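Local coordinates for protein fructosyl amine: oxygen oxidoreductase (Aspergillus fumigatus, PDB 3DJE) that oxidatively deglycates fructosyl amino acids (Amadori products) with the help of a bound FAD cofactor, at residues G48-K53 and E274-D279. Numbering follows the deposited sequence.
With FAD (flavin-adenine dinucleotide), chain C.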
loop_
_atom_site.group_PDB
_atom_site.type_symbol
_atom_site.label_atom_id
_atom_site.label_comp_id
_atom_site.label_asym_id
_atom_site.label_seq_id
_atom_site.Cartn_x
_atom_site.Cartn_y
_atom_site.Cartn_z
ATOM N N GLY A 48 1.556 1.132 -5.252
ATOM C CA GLY A 48 2.771 0.303 -5.279
ATOM C C GLY A 48 3.897 0.925 -6.086
ATOM O O GLY A 48 5.021 0.422 -6.078
ATOM N N ASN A 49 3.596 2.023 -6.775
ATOM C CA ASN A 49 4.592 2.684 -7.597
ATOM C C ASN A 49 5.409 3.658 -6.760
ATOM O O ASN A 49 5.133 4.867 -6.717
ATOM C CB ASN A 49 3.969 3.369 -8.810
ATOM C CG ASN A 49 5.019 3.881 -9.775
ATOM O OD1 ASN A 49 6.218 3.887 -9.460
ATOM N ND2 ASN A 49 4.584 4.311 -10.960
ATOM N N ASP A 50 6.417 3.109 -6.086
ATOM C CA ASP A 50 7.179 3.837 -5.076
ATOM C C ASP A 50 8.577 3.229 -5.076
ATOM O O ASP A 50 8.740 2.029 -5.351
ATOM C CB ASP A 50 6.482 3.563 -3.730
ATOM C CG ASP A 50 6.843 4.534 -2.616
ATOM O OD1 ASP A 50 7.938 5.131 -2.627
ATOM O OD2 ASP A 50 6.009 4.653 -1.674
ATOM N N VAL A 51 9.589 4.033 -4.757
ATOM C CA VAL A 51 10.974 3.501 -4.716
ATOM C C VAL A 51 11.272 2.597 -3.505
ATOM O O VAL A 51 12.254 1.838 -3.498
ATOM C CB VAL A 51 12.058 4.634 -4.893
ATOM C CG1 VAL A 51 11.918 5.293 -6.258
ATOM C CG2 VAL A 51 11.997 5.669 -3.754
ATOM N N ASN A 52 10.404 2.638 -2.508
ATOM C CA ASN A 52 10.543 1.726 -1.384
ATOM C C ASN A 52 9.281 1.616 -0.577
ATOM O O ASN A 52 8.499 2.569 -0.462
ATOM C CB ASN A 52 11.712 2.109 -0.475
ATOM C CG ASN A 52 11.843 3.612 -0.301
ATOM O OD1 ASN A 52 10.847 4.322 -0.129
ATOM N ND2 ASN A 52 13.076 4.104 -0.359
ATOM N N LYS A 53 9.106 0.423 -0.035
ATOM C CA LYS A 53 8.034 0.120 0.913
ATOM C C LYS A 53 8.618 -0.713 2.044
ATOM O O LYS A 53 9.562 -1.495 1.842
ATOM C CB LYS A 53 6.892 -0.669 0.248
ATOM C CG LYS A 53 6.135 0.067 -0.871
ATOM C CD LYS A 53 5.245 1.194 -0.369
ATOM C CE LYS A 53 4.315 1.602 -1.496
ATOM N NZ LYS A 53 3.561 2.866 -1.244
ATOM N N GLU A 274 17.987 9.460 -3.887
ATOM C CA GLU A 274 16.867 10.128 -3.229
ATOM C C GLU A 274 16.383 9.382 -2.005
ATOM O O GLU A 274 16.142 8.183 -2.067
ATOM C CB GLU A 274 15.711 10.327 -4.213
ATOM C CG GLU A 274 16.028 11.417 -5.254
ATOM C CD GLU A 274 14.976 11.590 -6.317
ATOM O OE1 GLU A 274 14.128 10.681 -6.537
ATOM O OE2 GLU A 274 15.008 12.659 -6.970
ATOM N N ILE A 275 16.264 10.102 -0.892
ATOM C CA ILE A 275 15.649 9.556 0.329
ATOM C C ILE A 275 14.157 9.835 0.270
ATOM O O ILE A 275 13.741 10.988 0.130
ATOM C CB ILE A 275 16.236 10.187 1.626
ATOM C CG1 ILE A 275 17.720 9.812 1.776
ATOM C CG2 ILE A 275 15.441 9.735 2.880
ATOM C CD1 ILE A 275 18.479 10.613 2.884
ATOM N N LYS A 276 13.358 8.777 0.371
ATOM C CA LYS A 276 11.919 8.917 0.482
ATOM C C LYS A 276 11.507 9.069 1.948
ATOM O O LYS A 276 11.904 8.270 2.807
ATOM C CB LYS A 276 11.214 7.710 -0.139
ATOM C CG LYS A 276 9.694 7.875 -0.172
ATOM C CD LYS A 276 9.010 6.576 -0.478
ATOM C CE LYS A 276 8.005 6.251 0.593
ATOM N NZ LYS A 276 7.736 4.801 0.547
ATOM N N ILE A 277 10.684 10.083 2.207
ATOM C CA ILE A 277 10.206 10.411 3.559
ATOM C C ILE A 277 8.686 10.550 3.552
ATOM O O ILE A 277 8.120 11.202 2.669
ATOM C CB ILE A 277 10.804 11.763 4.060
ATOM C CG1 ILE A 277 12.331 11.748 3.976
ATOM C CG2 ILE A 277 10.359 12.064 5.492
ATOM C CD1 ILE A 277 12.886 12.927 3.238
ATOM N N CYS A 278 8.038 9.938 4.540
ATOM C CA CYS A 278 6.601 10.102 4.754
ATOM C C CYS A 278 6.344 10.689 6.134
ATOM O O CYS A 278 6.907 10.212 7.119
ATOM C CB CYS A 278 5.876 8.767 4.675
ATOM S SG CYS A 278 5.882 8.026 3.027
ATOM N N ASP A 279 5.498 11.717 6.183
ATOM C CA ASP A 279 4.938 12.213 7.442
ATOM C C ASP A 279 3.760 11.335 7.844
ATOM O O ASP A 279 2.826 11.171 7.070
ATOM C CB ASP A 279 4.504 13.681 7.317
ATOM C CG ASP A 279 3.483 13.927 6.188
ATOM O OD1 ASP A 279 3.732 13.522 5.021
ATOM O OD2 ASP A 279 2.427 14.552 6.467
HETATM P PA FAD C . -2.949 -0.004 -6.357
HETATM O O1A FAD C . -1.616 -0.617 -6.387
HETATM O O2A FAD C . -3.057 1.459 -6.066
HETATM O O5B FAD C . -3.586 -0.368 -7.758
HETATM C C5B FAD C . -4.848 0.141 -8.195
HETATM C C4B FAD C . -4.832 0.106 -9.729
HETATM O O4B FAD C . -6.193 0.405 -10.089
HETATM C C3B FAD C . -3.958 1.279 -10.233
HETATM O O3B FAD C . -2.870 0.803 -11.043
HETATM C C2B FAD C . -4.969 2.098 -11.051
HETATM O O2B FAD C . -4.383 2.650 -12.271
HETATM C C1B FAD C . -6.093 1.058 -11.318
HETATM N N9A FAD C . -7.305 1.798 -11.785
HETATM C C8A FAD C . -7.801 2.970 -11.337
HETATM N N7A FAD C . -8.875 3.303 -12.082
HETATM C C5A FAD C . -9.051 2.340 -12.998
HETATM C C6A FAD C . -9.968 2.144 -14.036
HETATM N N6A FAD C . -10.935 3.062 -14.272
HETATM N N1A FAD C . -9.862 1.035 -14.794
HETATM C C2A FAD C . -8.904 0.127 -14.574
HETATM N N3A FAD C . -8.008 0.286 -13.594
HETATM C C4A FAD C . -8.068 1.382 -12.801
HETATM N N1 FAD C . 2.229 -1.099 2.158
HETATM C C2 FAD C . 3.225 -1.913 2.694
HETATM O O2 FAD C . 3.100 -3.139 2.738
HETATM N N3 FAD C . 4.383 -1.320 3.197
HETATM C C4 FAD C . 4.565 0.059 3.188
HETATM O O4 FAD C . 5.607 0.550 3.639
HETATM C C4X FAD C . 3.546 0.868 2.662
HETATM N N5 FAD C . 3.687 2.255 2.653
HETATM C C5X FAD C . 2.754 3.032 1.971
HETATM C C6 FAD C . 3.021 4.386 1.792
HETATM C C7 FAD C . 2.135 5.183 1.077
HETATM C C7M FAD C . 2.470 6.674 0.932
HETATM C C8 FAD C . 0.988 4.626 0.514
HETATM C C8M FAD C . 0.046 5.501 -0.347
HETATM C C9 FAD C . 0.734 3.257 0.683
HETATM C C9A FAD C . 1.623 2.449 1.404
HETATM N N10 FAD C . 1.388 1.075 1.602
HETATM C C10 FAD C . 2.392 0.278 2.152
HETATM C "C1'" FAD C . 0.104 0.472 1.218
HETATM C "C2'" FAD C . 0.221 -0.163 -0.168
HETATM O "O2'" FAD C . 0.965 0.711 -1.046
HETATM C "C3'" FAD C . -1.178 -0.413 -0.724
HETATM O "O3'" FAD C . -1.983 -1.048 0.291
HETATM C "C4'" FAD C . -1.159 -1.338 -1.946
HETATM O "O4'" FAD C . -0.143 -0.965 -2.877
HETATM C "C5'" FAD C . -2.525 -1.269 -2.639
HETATM O "O5'" FAD C . -2.545 -2.173 -3.755
HETATM P P FAD C . -3.833 -2.244 -4.708
HETATM O O1P FAD C . -5.047 -2.470 -3.867
HETATM O O2P FAD C . -3.481 -3.190 -5.786
HETATM O O3P FAD C . -3.946 -0.777 -5.355
HETATM O O HOH W 1 14.662 6.298 -0.171
#
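Lys276 reaches from strand 274-289 into the loop 48-53 that runs beside the flavin. Its CB passes the amide of Asn52, modelled in two conformers, and Lys276 CB lies 4.2 Å from Val51 CG2. CG is anti to the backbone N (Lys276 chi1 -174°), which sends the chain off the strand. CG and CD carry on alongside Asn52 in one of its conformers, the two side chains running in opposite directions. A bend about CG-CD (Lys276 chi3 125°) brings Lys276 CE to 3.4 Å from Asp50 OD2. Lys276 NZ then donates to the backbone Asn52 O at 2.6 Å, with a C=O...N angle of 153°. Lys276 NZ also forms a salt bridge with Asp50 OD2 at 2.8 Å, coming from above the carboxylate plane. At the start of the strand, one water joins Lys276 N and Glu274 O to Asn52 ND2, the last link in one conformer.

Asp50 OD2 uses its anti lone pair for a second salt bridge, to Lys53 NZ at 3.1 Å. Lys53 NZ also donates a hydrogen bond to Ala47 O and lies 3.3 Å from FAD C9A. One buried carboxylate oxygen thus links two lysines, a salt-bridge network that probably helps fix where Lys53 NZ sits against the flavin ring.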